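Local structure of lovastatin nonaketide synthase, polyketide synthase component (7CPX) at residues Met115-Leu120 with Ser165-Trp170; Ser124-Val129 with Gly198-Ala203; Asp1145-Gly1150 with Asn1225-Tyr1230; Phe1177-Gly1182 with Gly1238-Phe1243. The protein builds the nonaketide backbone of lovastatin, dihydromonacolin L, from malonyl-CoA, working as a homodimer whose MAT domains each bind one molecule of LovC. The protein carries 2 engineered substitutions. All coordinates share one frame; numbering follows the deposited sequence.

Contact 1: residues Met115-Leu120 with Ser165-Trp170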
loop_
_atom_site.group_PDB
_atom_site.type_symbol
_atom_site.label_atom_id
_atom_site.label_comp_id
_atom_site.label_asym_id
_atom_site.label_seq_id
_atom_site.Cartn_x
_atom_site.Cartn_y
_atom_site.Cartn_z
ATOM N N MET A 115 47.625 27.066 -3.225
ATOM C CA MET A 115 48.298 25.776 -3.261
ATOM C C MET A 115 47.878 24.998 -4.494
ATOM O O MET A 115 46.696 24.971 -4.853
ATOM C CB MET A 115 47.979 24.962 -2.014
ATOM C CG MET A 115 48.557 25.539 -0.747
ATOM S SD MET A 115 48.016 24.631 0.705
ATOM C CE MET A 115 49.085 25.341 1.943
ATOM N N ARG A 116 48.852 24.363 -5.137
ATOM C CA ARG A 116 48.567 23.467 -6.245
ATOM C C ARG A 116 48.246 22.078 -5.713
ATOM O O ARG A 116 48.904 21.581 -4.796
ATOM C CB ARG A 116 49.756 23.396 -7.202
ATOM C CG ARG A 116 50.311 24.748 -7.614
ATOM C CD ARG A 116 51.262 24.609 -8.791
ATOM N NE ARG A 116 52.357 23.690 -8.502
ATOM C CZ ARG A 116 53.537 24.051 -8.014
ATOM N NH1 ARG A 116 53.822 25.315 -7.750
ATOM N NH2 ARG A 116 54.457 23.117 -7.786
ATOM N N ILE A 117 47.221 21.452 -6.294
ATOM C CA ILE A 117 46.867 20.097 -5.888
ATOM C C ILE A 117 48.047 19.160 -6.089
ATOM O O ILE A 117 48.229 18.201 -5.329
ATOM C CB ILE A 117 45.625 19.615 -6.663
ATOM C CG1 ILE A 117 45.148 18.270 -6.116
ATOM C CG2 ILE A 117 45.937 19.493 -8.145
ATOM C CD1 ILE A 117 43.829 17.811 -6.697
ATOM N N GLN A 118 48.869 19.417 -7.109
ATOM C CA GLN A 118 50.062 18.606 -7.321
ATOM C C GLN A 118 51.029 18.741 -6.154
ATOM O O GLN A 118 51.630 17.752 -5.716
ATOM C CB GLN A 118 50.745 19.005 -8.628
ATOM C CG GLN A 118 49.977 18.623 -9.884
ATOM C CD GLN A 118 48.742 19.473 -10.102
ATOM O OE1 GLN A 118 48.605 20.551 -9.523
ATOM N NE2 GLN A 118 47.830 18.990 -10.938
ATOM N N ASP A 119 51.200 19.960 -5.639
ATOM C CA ASP A 119 52.115 20.166 -4.522
ATOM C C ASP A 119 51.663 19.385 -3.296
ATOM O O ASP A 119 52.477 18.732 -2.630
ATOM C CB ASP A 119 52.218 21.656 -4.200
ATOM C CG ASP A 119 53.238 21.950 -3.117
ATOM O OD1 ASP A 119 53.950 21.015 -2.694
ATOM O OD2 ASP A 119 53.329 23.120 -2.687
ATOM N N LEU A 120 50.369 19.440 -2.979
ATOM C CA LEU A 120 49.838 18.689 -1.850
ATOM C C LEU A 120 49.627 17.218 -2.177
ATOM O O LEU A 120 49.535 16.400 -1.257
ATOM C CB LEU A 120 48.515 19.300 -1.391
ATOM C CG LEU A 120 48.545 20.789 -1.053
ATOM C CD1 LEU A 120 47.138 21.299 -0.817
ATOM C CD2 LEU A 120 49.417 21.048 0.161
ATOM N N SER A 165 40.721 13.294 1.116
ATOM C CA SER A 165 42.116 12.886 1.042
ATOM C C SER A 165 42.346 11.904 -0.094
ATOM O O SER A 165 43.441 11.859 -0.665
ATOM C CB SER A 165 42.540 12.274 2.371
ATOM O OG SER A 165 42.433 13.214 3.424
ATOM N N TYR A 166 41.330 11.110 -0.438
ATOM C CA TYR A 166 41.466 10.199 -1.567
ATOM C C TYR A 166 41.654 10.970 -2.866
ATOM O O TYR A 166 42.497 10.609 -3.694
ATOM C CB TYR A 166 40.247 9.285 -1.654
ATOM C CG TYR A 166 40.127 8.540 -2.965
ATOM C CD1 TYR A 166 40.804 7.350 -3.173
ATOM C CD2 TYR A 166 39.333 9.027 -3.989
ATOM C CE1 TYR A 166 40.696 6.668 -4.366
ATOM C CE2 TYR A 166 39.219 8.354 -5.185
ATOM C CZ TYR A 166 39.902 7.175 -5.371
ATOM O OH TYR A 166 39.788 6.501 -6.566
ATOM N N PHE A 167 40.884 12.041 -3.060
ATOM C CA PHE A 167 41.001 12.803 -4.298
ATOM C C PHE A 167 42.307 13.583 -4.339
ATOM O O PHE A 167 42.998 13.605 -5.363
ATOM C CB PHE A 167 39.814 13.749 -4.459
ATOM C CG PHE A 167 40.052 14.834 -5.466
ATOM C CD1 PHE A 167 40.137 14.539 -6.813
ATOM C CD2 PHE A 167 40.202 16.146 -5.065
ATOM C CE1 PHE A 167 40.364 15.533 -7.740
ATOM C CE2 PHE A 167 40.427 17.147 -5.986
ATOM C CZ PHE A 167 40.507 16.841 -7.328
ATOM N N PHE A 168 42.663 14.228 -3.232
ATOM C CA PHE A 168 43.873 15.034 -3.175
ATOM C C PHE A 168 45.119 14.211 -2.880
ATOM O O PHE A 168 46.201 14.789 -2.736
ATOM C CB PHE A 168 43.723 16.133 -2.121
ATOM C CG PHE A 168 42.625 17.112 -2.417
ATOM C CD1 PHE A 168 42.848 18.191 -3.252
ATOM C CD2 PHE A 168 41.371 16.958 -1.859
ATOM C CE1 PHE A 168 41.843 19.095 -3.528
ATOM C CE2 PHE A 168 40.360 17.858 -2.128
ATOM C CZ PHE A 168 40.595 18.928 -2.965
ATOM N N ASP A 169 44.995 12.888 -2.782
ATOM C CA ASP A 169 46.144 12.015 -2.548
ATOM C C ASP A 169 46.852 12.387 -1.249
ATOM O O ASP A 169 48.081 12.378 -1.161
ATOM C CB ASP A 169 47.113 12.063 -3.730
ATOM C CG ASP A 169 48.191 10.999 -3.653
ATOM O OD1 ASP A 169 48.247 10.274 -2.639
ATOM O OD2 ASP A 169 48.986 10.889 -4.610
ATOM N N TRP A 170 46.069 12.727 -0.232
ATOM C CA TRP A 170 46.607 13.073 1.072
ATOM C C TRP A 170 46.760 11.826 1.930
ATOM O O TRP A 170 46.007 10.858 1.795
ATOM C CB TRP A 170 45.702 14.084 1.775
ATOM C CG TRP A 170 45.665 15.415 1.100
ATOM C CD1 TRP A 170 46.555 15.895 0.190
ATOM C CD2 TRP A 170 44.683 16.437 1.280
ATOM N NE1 TRP A 170 46.193 17.155 -0.207
ATOM C CE2 TRP A 170 45.045 17.513 0.449
ATOM C CE3 TRP A 170 43.535 16.549 2.063
ATOM C CZ2 TRP A 170 44.298 18.681 0.376
ATOM C CZ3 TRP A 170 42.798 17.709 1.991
ATOM C CH2 TRP A 170 43.180 18.760 1.154
#
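At the edge of the Trp-170 indole, close to its plane, sits the carbonyl of Leu-120, whose O lies 3.4 Å from Trp-170 CD1. One face of the same indole carries CB of Phe-168, displaced toward the rim. The Phe-168 ring is covered on both faces: Phe-167 CD2 stands over the centre of one, and Trp-170 CH2 lies off-centre above the other. These three aromatics thus form a compact group, into which the 117-120 helix sends two aliphatic side chains. Ile-117 crosses both phenylalanines at about a right angle. Its chi1 (-173°) puts CG1 anti to the backbone N, and an extended chi2 (172°) takes CD1 on to 3.5 Å from Phe-167 CZ and 3.6 Å from Phe-168 CD1. Isoleucine suits the place because its unbranched arm, ending in CD1, meets both phenylalanine rings at once. Leu-120 runs beside Trp-170 and points the same way, its CB 3.4 Å from Trp-170 NE1 and its CD1 against CZ2. Asp-169, with positive phi, leaves the helical course, and Trp-170 N bonds back to Ser-165 O. Val-106 of helix 97-113 packs on Phe-168 and Trp-170, and Val-110 on Leu-120, while Tyr-166 OH bonds to Thr-281 O of the second subunit. The 117-120 turn and the end of helix 159-168 pack beside sheet strand 126-131, whose Val-127 meets Trp-170, within the thiolase-type fold of the ketosynthase.

Contact 2: residues Ser124-Val129 with Gly198-Ala203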
loop_
_atom_site.group_PDB
_atom_site.type_symbol
_atom_site.label_atom_id
_atom_site.label_comp_id
_atom_site.label_asym_id
_atom_site.label_seq_id
_atom_site.Cartn_x
_atom_site.Cartn_y
_atom_site.Cartn_z
ATOM N N SER A 124 51.375 14.642 3.586
ATOM C CA SER A 124 50.777 14.154 4.819
ATOM C C SER A 124 49.655 15.051 5.321
ATOM O O SER A 124 49.411 15.106 6.532
ATOM C CB SER A 124 51.848 14.013 5.901
ATOM O OG SER A 124 51.287 13.515 7.104
ATOM N N THR A 125 48.975 15.757 4.424
ATOM C CA THR A 125 47.898 16.642 4.838
ATOM C C THR A 125 46.792 15.847 5.518
ATOM O O THR A 125 46.403 14.773 5.051
ATOM C CB THR A 125 47.340 17.397 3.634
ATOM O OG1 THR A 125 48.317 18.328 3.154
ATOM C CG2 THR A 125 46.079 18.143 4.018
ATOM N N ALA A 126 46.285 16.384 6.620
ATOM C CA ALA A 126 45.220 15.751 7.376
ATOM C C ALA A 126 43.872 16.328 6.970
ATOM O O ALA A 126 43.784 17.377 6.333
ATOM C CB ALA A 126 45.437 15.947 8.875
ATOM N N VAL A 127 42.811 15.625 7.351
ATOM C CA VAL A 127 41.446 16.075 7.113
ATOM C C VAL A 127 40.615 15.754 8.342
ATOM O O VAL A 127 40.713 14.655 8.898
ATOM C CB VAL A 127 40.835 15.425 5.860
ATOM C CG1 VAL A 127 39.399 15.868 5.693
ATOM C CG2 VAL A 127 41.645 15.796 4.642
ATOM N N TYR A 128 39.798 16.713 8.768
ATOM C CA TYR A 128 38.924 16.547 9.927
ATOM C C TYR A 128 37.601 17.212 9.567
ATOM O O TYR A 128 37.511 18.441 9.519
ATOM C CB TYR A 128 39.542 17.156 11.179
ATOM C CG TYR A 128 40.830 16.496 11.610
ATOM C CD1 TYR A 128 42.037 16.834 11.022
ATOM C CD2 TYR A 128 40.838 15.537 12.609
ATOM C CE1 TYR A 128 43.212 16.231 11.413
ATOM C CE2 TYR A 128 42.007 14.930 13.006
ATOM C CZ TYR A 128 43.192 15.280 12.408
ATOM O OH TYR A 128 44.358 14.670 12.807
ATOM N N VAL A 129 36.585 16.396 9.302
ATOM C CA VAL A 129 35.299 16.866 8.806
ATOM C C VAL A 129 34.262 16.692 9.903
ATOM O O VAL A 129 34.126 15.605 10.477
ATOM C CB VAL A 129 34.883 16.112 7.531
ATOM C CG1 VAL A 129 33.578 16.660 6.987
ATOM C CG2 VAL A 129 35.970 16.226 6.486
ATOM N N GLY A 198 53.415 18.280 14.130
ATOM C CA GLY A 198 54.352 18.329 13.033
ATOM C C GLY A 198 54.233 17.188 12.050
ATOM O O GLY A 198 54.986 17.157 11.068
ATOM N N GLN A 199 53.313 16.250 12.278
ATOM C CA GLN A 199 53.144 15.119 11.377
ATOM C C GLN A 199 52.402 15.496 10.103
ATOM O O GLN A 199 52.456 14.744 9.125
ATOM C CB GLN A 199 52.398 13.991 12.091
ATOM C CG GLN A 199 53.103 13.487 13.336
ATOM C CD GLN A 199 52.233 12.567 14.165
ATOM O OE1 GLN A 199 51.198 12.087 13.702
ATOM N NE2 GLN A 199 52.644 12.323 15.403
ATOM N N SER A 200 51.715 16.636 10.095
ATOM C CA SER A 200 50.981 17.107 8.928
ATOM C C SER A 200 51.306 18.575 8.708
ATOM O O SER A 200 50.973 19.419 9.547
ATOM C CB SER A 200 49.473 16.913 9.107
ATOM O OG SER A 200 49.153 15.545 9.272
ATOM N N SER A 201 51.955 18.878 7.584
ATOM C CA SER A 201 52.246 20.265 7.246
ATOM C C SER A 201 50.979 21.071 7.005
ATOM O O SER A 201 51.013 22.302 7.094
ATOM C CB SER A 201 53.136 20.325 6.004
ATOM O OG SER A 201 53.237 21.648 5.512
ATOM N N MET A 202 49.867 20.405 6.705
ATOM C CA MET A 202 48.612 21.077 6.421
ATOM C C MET A 202 47.477 20.204 6.927
ATOM O O MET A 202 47.620 18.985 7.046
ATOM C CB MET A 202 48.462 21.350 4.919
ATOM C CG MET A 202 47.131 21.947 4.504
ATOM S SD MET A 202 47.029 22.117 2.715
ATOM C CE MET A 202 45.354 21.568 2.409
ATOM N N ALA A 203 46.347 20.836 7.228
ATOM C CA ALA A 203 45.190 20.108 7.735
ATOM C C ALA A 203 43.924 20.830 7.312
ATOM O O ALA A 203 43.740 22.004 7.633
ATOM C CB ALA A 203 45.247 19.977 9.256
#
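Two serine hydroxyls bond main-chain carbonyls across the contact, those of Ser-124 and Ser-200. Ser-200 OG donates to Ser-124 O at 2.8 Å, arriving nearly along the C=O axis. Ser-124 OG, anti to its own backbone N (chi1 -179°), reaches the carbonyl of Gln-199 at OG to O 2.6 Å, with the donor somewhat tilted from the carbonyl plane. A serine fits each place because its short hydroxyl can bond main chain where no strand ladder has yet begun. The backbone bond that follows runs from Ala-126 N to Met-202 O, 3.0 Å with an N-H...O angle of 163°.

Weaker CA-H...O contacts accompany it. Thr-125 CA lies 3.2 Å from Met-202 O, and Ala-203 CA lies 3.4 Å from Ala-126 O. Ala-126 and Ala-203 form a parallel bridge, and their small methyls meet on one face at CB to CB 4.1 Å, close to the 183-196 helix.

Among the larger side chains, Thr-125 and Met-202 cross obliquely. Thr-125 OG1 approaches Met-202 CB at 3.5 Å, while CG2 touches the methionine chain as far as CE, which is brought round by the bend at chi3. Met-202 then continues onto Met-115 and Val-110.

Ser-200 OG has a second partner, NE2 of Gln-194. Both hydroxyls are thus paired with main-chain carbonyls, and they tie the chain just ahead of the first bridge of strands 126-131 and 203-209.

Contact 3: residues Asp1145-Gly1150 with Asn1225-Tyr1230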
loop_
_atom_site.group_PDB
_atom_site.type_symbol
_atom_site.label_atom_id
_atom_site.label_comp_id
_atom_site.label_asym_id
_atom_site.label_seq_id
_atom_site.Cartn_x
_atom_site.Cartn_y
_atom_site.Cartn_z
ATOM N N ASP A 1145 -42.457 7.951 16.895
ATOM C CA ASP A 1145 -42.819 6.987 15.859
ATOM C C ASP A 1145 -41.583 6.291 15.300
ATOM O O ASP A 1145 -41.434 6.116 14.089
ATOM C CB ASP A 1145 -43.609 7.663 14.740
ATOM C CG ASP A 1145 -44.881 8.320 15.238
ATOM O OD1 ASP A 1145 -45.172 8.213 16.448
ATOM O OD2 ASP A 1145 -45.588 8.943 14.420
ATOM N N LEU A 1146 -40.683 5.889 16.195
ATOM C CA LEU A 1146 -39.439 5.236 15.798
ATOM C C LEU A 1146 -38.661 6.115 14.823
ATOM O O LEU A 1146 -38.082 5.637 13.846
ATOM C CB LEU A 1146 -39.715 3.860 15.189
ATOM C CG LEU A 1146 -38.508 2.940 15.006
ATOM C CD1 LEU A 1146 -37.788 2.735 16.324
ATOM C CD2 LEU A 1146 -38.939 1.605 14.420
ATOM N N ARG A 1147 -38.655 7.418 15.091
ATOM C CA ARG A 1147 -38.036 8.381 14.198
ATOM C C ARG A 1147 -37.515 9.548 15.019
ATOM O O ARG A 1147 -37.952 9.780 16.150
ATOM C CB ARG A 1147 -39.027 8.875 13.141
ATOM C CG ARG A 1147 -38.592 8.621 11.717
ATOM C CD ARG A 1147 -39.754 8.763 10.752
ATOM N NE ARG A 1147 -40.561 7.551 10.690
ATOM C CZ ARG A 1147 -41.484 7.310 9.768
ATOM N NH1 ARG A 1147 -41.745 8.180 8.807
ATOM N NH2 ARG A 1147 -42.157 6.164 9.808
ATOM N N ALA A 1148 -36.571 10.283 14.437
ATOM C CA ALA A 1148 -36.049 11.478 15.079
ATOM C C ALA A 1148 -35.741 12.513 14.012
ATOM O O ALA A 1148 -35.621 12.200 12.827
ATOM C CB ALA A 1148 -34.801 11.180 15.918
ATOM N N SER A 1149 -35.638 13.762 14.450
ATOM C CA SER A 1149 -35.301 14.858 13.556
ATOM C C SER A 1149 -34.794 16.010 14.404
ATOM O O SER A 1149 -34.747 15.926 15.631
ATOM C CB SER A 1149 -36.504 15.281 12.710
ATOM O OG SER A 1149 -36.178 16.377 11.874
ATOM N N GLY A 1150 -34.398 17.074 13.740
ATOM C CA GLY A 1150 -33.983 18.269 14.442
ATOM C C GLY A 1150 -32.870 18.976 13.684
ATOM O O GLY A 1150 -32.869 18.994 12.452
ATOM N N ASN A 1225 -33.135 14.486 9.524
ATOM C CA ASN A 1225 -34.165 13.506 9.819
ATOM C C ASN A 1225 -33.512 12.133 9.871
ATOM O O ASN A 1225 -32.444 11.912 9.295
ATOM C CB ASN A 1225 -35.279 13.523 8.766
ATOM C CG ASN A 1225 -35.928 14.883 8.626
ATOM O OD1 ASN A 1225 -35.905 15.693 9.552
ATOM N ND2 ASN A 1225 -36.514 15.140 7.463
ATOM N N THR A 1226 -34.147 11.204 10.578
ATOM C CA THR A 1226 -33.571 9.876 10.723
ATOM C C THR A 1226 -34.660 8.886 11.098
ATOM O O THR A 1226 -35.513 9.179 11.943
ATOM C CB THR A 1226 -32.461 9.870 11.779
ATOM O OG1 THR A 1226 -32.126 8.519 12.121
ATOM C CG2 THR A 1226 -32.907 10.611 13.019
ATOM N N ILE A 1227 -34.615 7.720 10.463
ATOM C CA ILE A 1227 -35.519 6.613 10.734
ATOM C C ILE A 1227 -34.719 5.530 11.434
ATOM O O ILE A 1227 -33.660 5.121 10.945
ATOM C CB ILE A 1227 -36.146 6.056 9.444
ATOM C CG1 ILE A 1227 -36.190 7.112 8.333
ATOM C CG2 ILE A 1227 -37.532 5.503 9.728
ATOM C CD1 ILE A 1227 -37.051 8.309 8.632
ATOM N N ASN A 1228 -35.217 5.066 12.577
ATOM C CA ASN A 1228 -34.643 3.891 13.227
ATOM C C ASN A 1228 -35.293 2.652 12.608
ATOM O O ASN A 1228 -36.167 2.001 13.182
ATOM C CB ASN A 1228 -34.838 3.961 14.734
ATOM C CG ASN A 1228 -34.251 2.766 15.460
ATOM O OD1 ASN A 1228 -34.771 2.343 16.489
ATOM N ND2 ASN A 1228 -33.164 2.216 14.929
ATOM N N THR A 1229 -34.836 2.339 11.392
ATOM C CA THR A 1229 -35.506 1.337 10.569
ATOM C C THR A 1229 -35.654 0.015 11.306
ATOM O O THR A 1229 -36.723 -0.606 11.276
ATOM C CB THR A 1229 -34.737 1.133 9.263
ATOM O OG1 THR A 1229 -33.383 0.768 9.554
ATOM C CG2 THR A 1229 -34.749 2.405 8.438
ATOM N N TYR A 1230 -34.596 -0.436 11.971
ATOM C CA TYR A 1230 -34.637 -1.656 12.761
ATOM C C TYR A 1230 -34.302 -1.315 14.203
ATOM O O TYR A 1230 -33.311 -0.629 14.468
ATOM C CB TYR A 1230 -33.667 -2.707 12.227
ATOM C CG TYR A 1230 -34.023 -4.102 12.664
ATOM C CD1 TYR A 1230 -33.583 -4.599 13.878
ATOM C CD2 TYR A 1230 -34.813 -4.917 11.869
ATOM C CE1 TYR A 1230 -33.913 -5.868 14.287
ATOM C CE2 TYR A 1230 -35.148 -6.192 12.268
ATOM C CZ TYR A 1230 -34.697 -6.664 13.479
ATOM O OH TYR A 1230 -35.026 -7.937 13.884
#
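Ala-1148 and Thr-1226 form the hydrogen-bonded pair at the middle of an antiparallel ladder in the predicted C-terminal hotdog fold of the dehydratase domain. Ala-1148 N reaches Thr-1226 O at 2.9 Å with an angle of 170°, and Thr-1226 N returns a more bent bond to Ala-1148 O. A third bond, Asn-1228 N to Leu-1146 O at 3.2 Å, carries the pairing past the non-hydrogen-bonded pair of Arg-1147 and Ile-1227.

On one face Ala-1148 CB meets Thr-1226 CG2 at 3.5 Å. These small groups suit a surface on which helix 1170-1184 lies, with Ala-1183, Thr-1179 and Val-1180 against them. The other face bears Arg-1147 and Ile-1227, which run side by side in the same direction. Ile-1227 CD1 rests on the aliphatic part of the arginine, 3.5 Å from its CG, and Trp-2019 of the second subunit packs over both. At the end of the pairing, Leu-1146 slants across Asn-1228: chi1 (-167°) sets CG anti to the backbone N, beside Asn-1228 O, and CD1 lies against the asparagine OD1 and CB.

Further out, Asn-1228 is the centre of an inverse gamma turn, and Thr-1229 and Tyr-1230 together face Ser-1237 in a classic beta bulge. Thr-1229 OG1 is held there by Ser-1237 O. At the opposite end, the single hydroxyl proton of Ser-1149 OG has two acceptors near it, Asn-1225 OD1 and Phe-1224 O.

Contact 4: residues Phe1177-Gly1182 with Gly1238-Phe1243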
loop_
_atom_site.group_PDB
_atom_site.type_symbol
_atom_site.label_atom_id
_atom_site.label_comp_id
_atom_site.label_asym_id
_atom_site.label_seq_id
_atom_site.Cartn_x
_atom_site.Cartn_y
_atom_site.Cartn_z
ATOM N N PHE A 1177 -25.230 10.079 13.427
ATOM C CA PHE A 1177 -25.438 8.696 13.850
ATOM C C PHE A 1177 -26.170 8.638 15.184
ATOM O O PHE A 1177 -27.078 7.819 15.369
ATOM C CB PHE A 1177 -24.098 7.968 13.949
ATOM C CG PHE A 1177 -23.372 7.839 12.641
ATOM C CD1 PHE A 1177 -24.007 8.113 11.443
ATOM C CD2 PHE A 1177 -22.052 7.434 12.614
ATOM C CE1 PHE A 1177 -23.341 7.991 10.249
ATOM C CE2 PHE A 1177 -21.379 7.310 11.419
ATOM C CZ PHE A 1177 -22.025 7.589 10.234
ATOM N N GLN A 1178 -25.784 9.499 16.126
ATOM C CA GLN A 1178 -26.478 9.564 17.407
ATOM C C GLN A 1178 -27.957 9.852 17.216
ATOM O O GLN A 1178 -28.777 9.497 18.068
ATOM C CB GLN A 1178 -25.856 10.643 18.291
ATOM C CG GLN A 1178 -24.420 10.391 18.688
ATOM C CD GLN A 1178 -23.738 11.648 19.189
ATOM O OE1 GLN A 1178 -24.389 12.665 19.423
ATOM N NE2 GLN A 1178 -22.423 11.588 19.345
ATOM N N THR A 1179 -28.307 10.535 16.127
ATOM C CA THR A 1179 -29.718 10.770 15.837
ATOM C C THR A 1179 -30.472 9.456 15.677
ATOM O O THR A 1179 -31.648 9.363 16.051
ATOM C CB THR A 1179 -29.876 11.617 14.574
ATOM O OG1 THR A 1179 -29.381 10.893 13.441
ATOM C CG2 THR A 1179 -29.121 12.925 14.708
ATOM N N VAL A 1180 -29.815 8.433 15.127
ATOM C CA VAL A 1180 -30.452 7.125 15.003
ATOM C C VAL A 1180 -30.779 6.567 16.378
ATOM O O VAL A 1180 -31.877 6.048 16.612
ATOM C CB VAL A 1180 -29.551 6.163 14.208
ATOM C CG1 VAL A 1180 -30.123 4.759 14.237
ATOM C CG2 VAL A 1180 -29.395 6.638 12.779
ATOM N N ILE A 1181 -29.831 6.664 17.309
ATOM C CA ILE A 1181 -30.077 6.198 18.670
ATOM C C ILE A 1181 -31.207 6.997 19.301
ATOM O O ILE A 1181 -32.079 6.442 19.981
ATOM C CB ILE A 1181 -28.787 6.287 19.500
ATOM C CG1 ILE A 1181 -27.771 5.266 18.992
ATOM C CG2 ILE A 1181 -29.088 6.054 20.966
ATOM C CD1 ILE A 1181 -26.355 5.552 19.416
ATOM N N GLY A 1182 -31.205 8.313 19.091
ATOM C CA GLY A 1182 -32.275 9.137 19.628
ATOM C C GLY A 1182 -33.636 8.686 19.139
ATOM O O GLY A 1182 -34.577 8.543 19.922
ATOM N N GLY A 1238 -30.484 2.216 10.996
ATOM C CA GLY A 1238 -31.037 3.539 10.793
ATOM C C GLY A 1238 -30.693 4.165 9.458
ATOM O O GLY A 1238 -29.623 3.913 8.900
ATOM N N ASP A 1239 -31.600 4.981 8.932
ATOM C CA ASP A 1239 -31.366 5.756 7.723
ATOM C C ASP A 1239 -31.405 7.233 8.079
ATOM O O ASP A 1239 -32.392 7.709 8.646
ATOM C CB ASP A 1239 -32.413 5.440 6.653
ATOM C CG ASP A 1239 -32.462 3.969 6.300
ATOM O OD1 ASP A 1239 -31.727 3.180 6.929
ATOM O OD2 ASP A 1239 -33.236 3.598 5.392
ATOM N N ILE A 1240 -30.346 7.956 7.733
ATOM C CA ILE A 1240 -30.192 9.355 8.109
ATOM C C ILE A 1240 -30.252 10.211 6.855
ATOM O O ILE A 1240 -29.840 9.777 5.774
ATOM C CB ILE A 1240 -28.871 9.598 8.865
ATOM C CG1 ILE A 1240 -28.756 8.655 10.064
ATOM C CG2 ILE A 1240 -28.799 11.035 9.329
ATOM C CD1 ILE A 1240 -27.364 8.578 10.637
ATOM N N VAL A 1241 -30.778 11.424 7.001
ATOM C CA VAL A 1241 -30.807 12.405 5.925
ATOM C C VAL A 1241 -30.531 13.772 6.533
ATOM O O VAL A 1241 -31.392 14.349 7.205
ATOM C CB VAL A 1241 -32.155 12.391 5.181
ATOM C CG1 VAL A 1241 -32.109 13.321 3.981
ATOM C CG2 VAL A 1241 -32.517 10.980 4.750
ATOM N N VAL A 1242 -29.328 14.290 6.313
ATOM C CA VAL A 1242 -28.929 15.604 6.800
ATOM C C VAL A 1242 -29.041 16.584 5.644
ATOM O O VAL A 1242 -28.568 16.305 4.538
ATOM C CB VAL A 1242 -27.501 15.574 7.369
ATOM C CG1 VAL A 1242 -27.140 16.908 7.997
ATOM C CG2 VAL A 1242 -27.370 14.461 8.384
ATOM N N PHE A 1243 -29.666 17.732 5.893
ATOM C CA PHE A 1243 -29.947 18.693 4.839
ATOM C C PHE A 1243 -29.704 20.108 5.344
ATOM O O PHE A 1243 -29.614 20.361 6.548
ATOM C CB PHE A 1243 -31.383 18.546 4.320
ATOM C CG PHE A 1243 -32.410 18.377 5.404
ATOM C CD1 PHE A 1243 -32.596 17.150 6.014
ATOM C CD2 PHE A 1243 -33.206 19.437 5.796
ATOM C CE1 PHE A 1243 -33.542 16.986 7.003
ATOM C CE2 PHE A 1243 -34.157 19.280 6.783
ATOM C CZ PHE A 1243 -34.325 18.053 7.390
#
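Val-1180 and Ile-1240 make the central aliphatic contact between helix and strand, crossing at about a right angle. Val-1180 CG2 lies 3.4 Å from Ile-1240 CG1 and 3.5 Å from its CD1. Ile-1240 has CG1 anti to its carbonyl carbon (chi1 -54°), and its longer branch extends from there toward the helix. Beta-branched residues suit both partners, since each offers a broad apolar flank close to its backbone. Thr-1179 adds a looser approach, its OG1 4.1 Å from Ile-1240 CG1, and its side chain also touches Phe-1224 of the next strand.

The aromatic contribution comes from Phe-1177. Ile-1240 CD1 meets this ring at the edge, in its plane, at 3.5 Å from CD1 of the phenylalanine. Ile-1256 and Ile-999 also pack on Phe-1177, giving the ring further apolar neighbours.

A main-chain contact completes the set: Val-1180 CG1 rests on Gly-1238 CA at 3.8 Å. Glycine suits this point, where the strand presents bare backbone to the valine and the CA atoms of the two residues are only 5.6 Å apart.

The segment axes pass 8.3 Å from each other at 125°, a helix laid across a sheet strand as in the hotdog fold. The helix also borders the probable dehydratase site: the side chain of Phe-1177 comes about 4 Å from that of Asp-1174, the predicted proton donor, whose OD2 is hydrogen-bonded by Gln-1178 NE2.

Overall arrangement
From the N terminus, contact 1 opens at 115-120 and closes at 165-170, but contact 2 has already opened at 124-129 and closes only at 198-203, so the loops cross. Trp-170, just after helix 159-168, touches Thr-125 and Val-127 and ties the end of that helix to the ketosynthase sheet. Roughly a thousand residues later the pattern recurs in the dehydratase: contact 3 spans 1145-1150 to 1225-1230, and contact 4, from 1177-1182 to 1238-1243, crosses it. Strand 1222-1230 of contact 3 and strand 1236-1243 of contact 4 are neighbours, probably bonded from Ile-1227 N to Asp-1239 O, and helix 1170-1184 packs on both. Contacts 1 and 3, in separate domains, have centres about 85 Å apart.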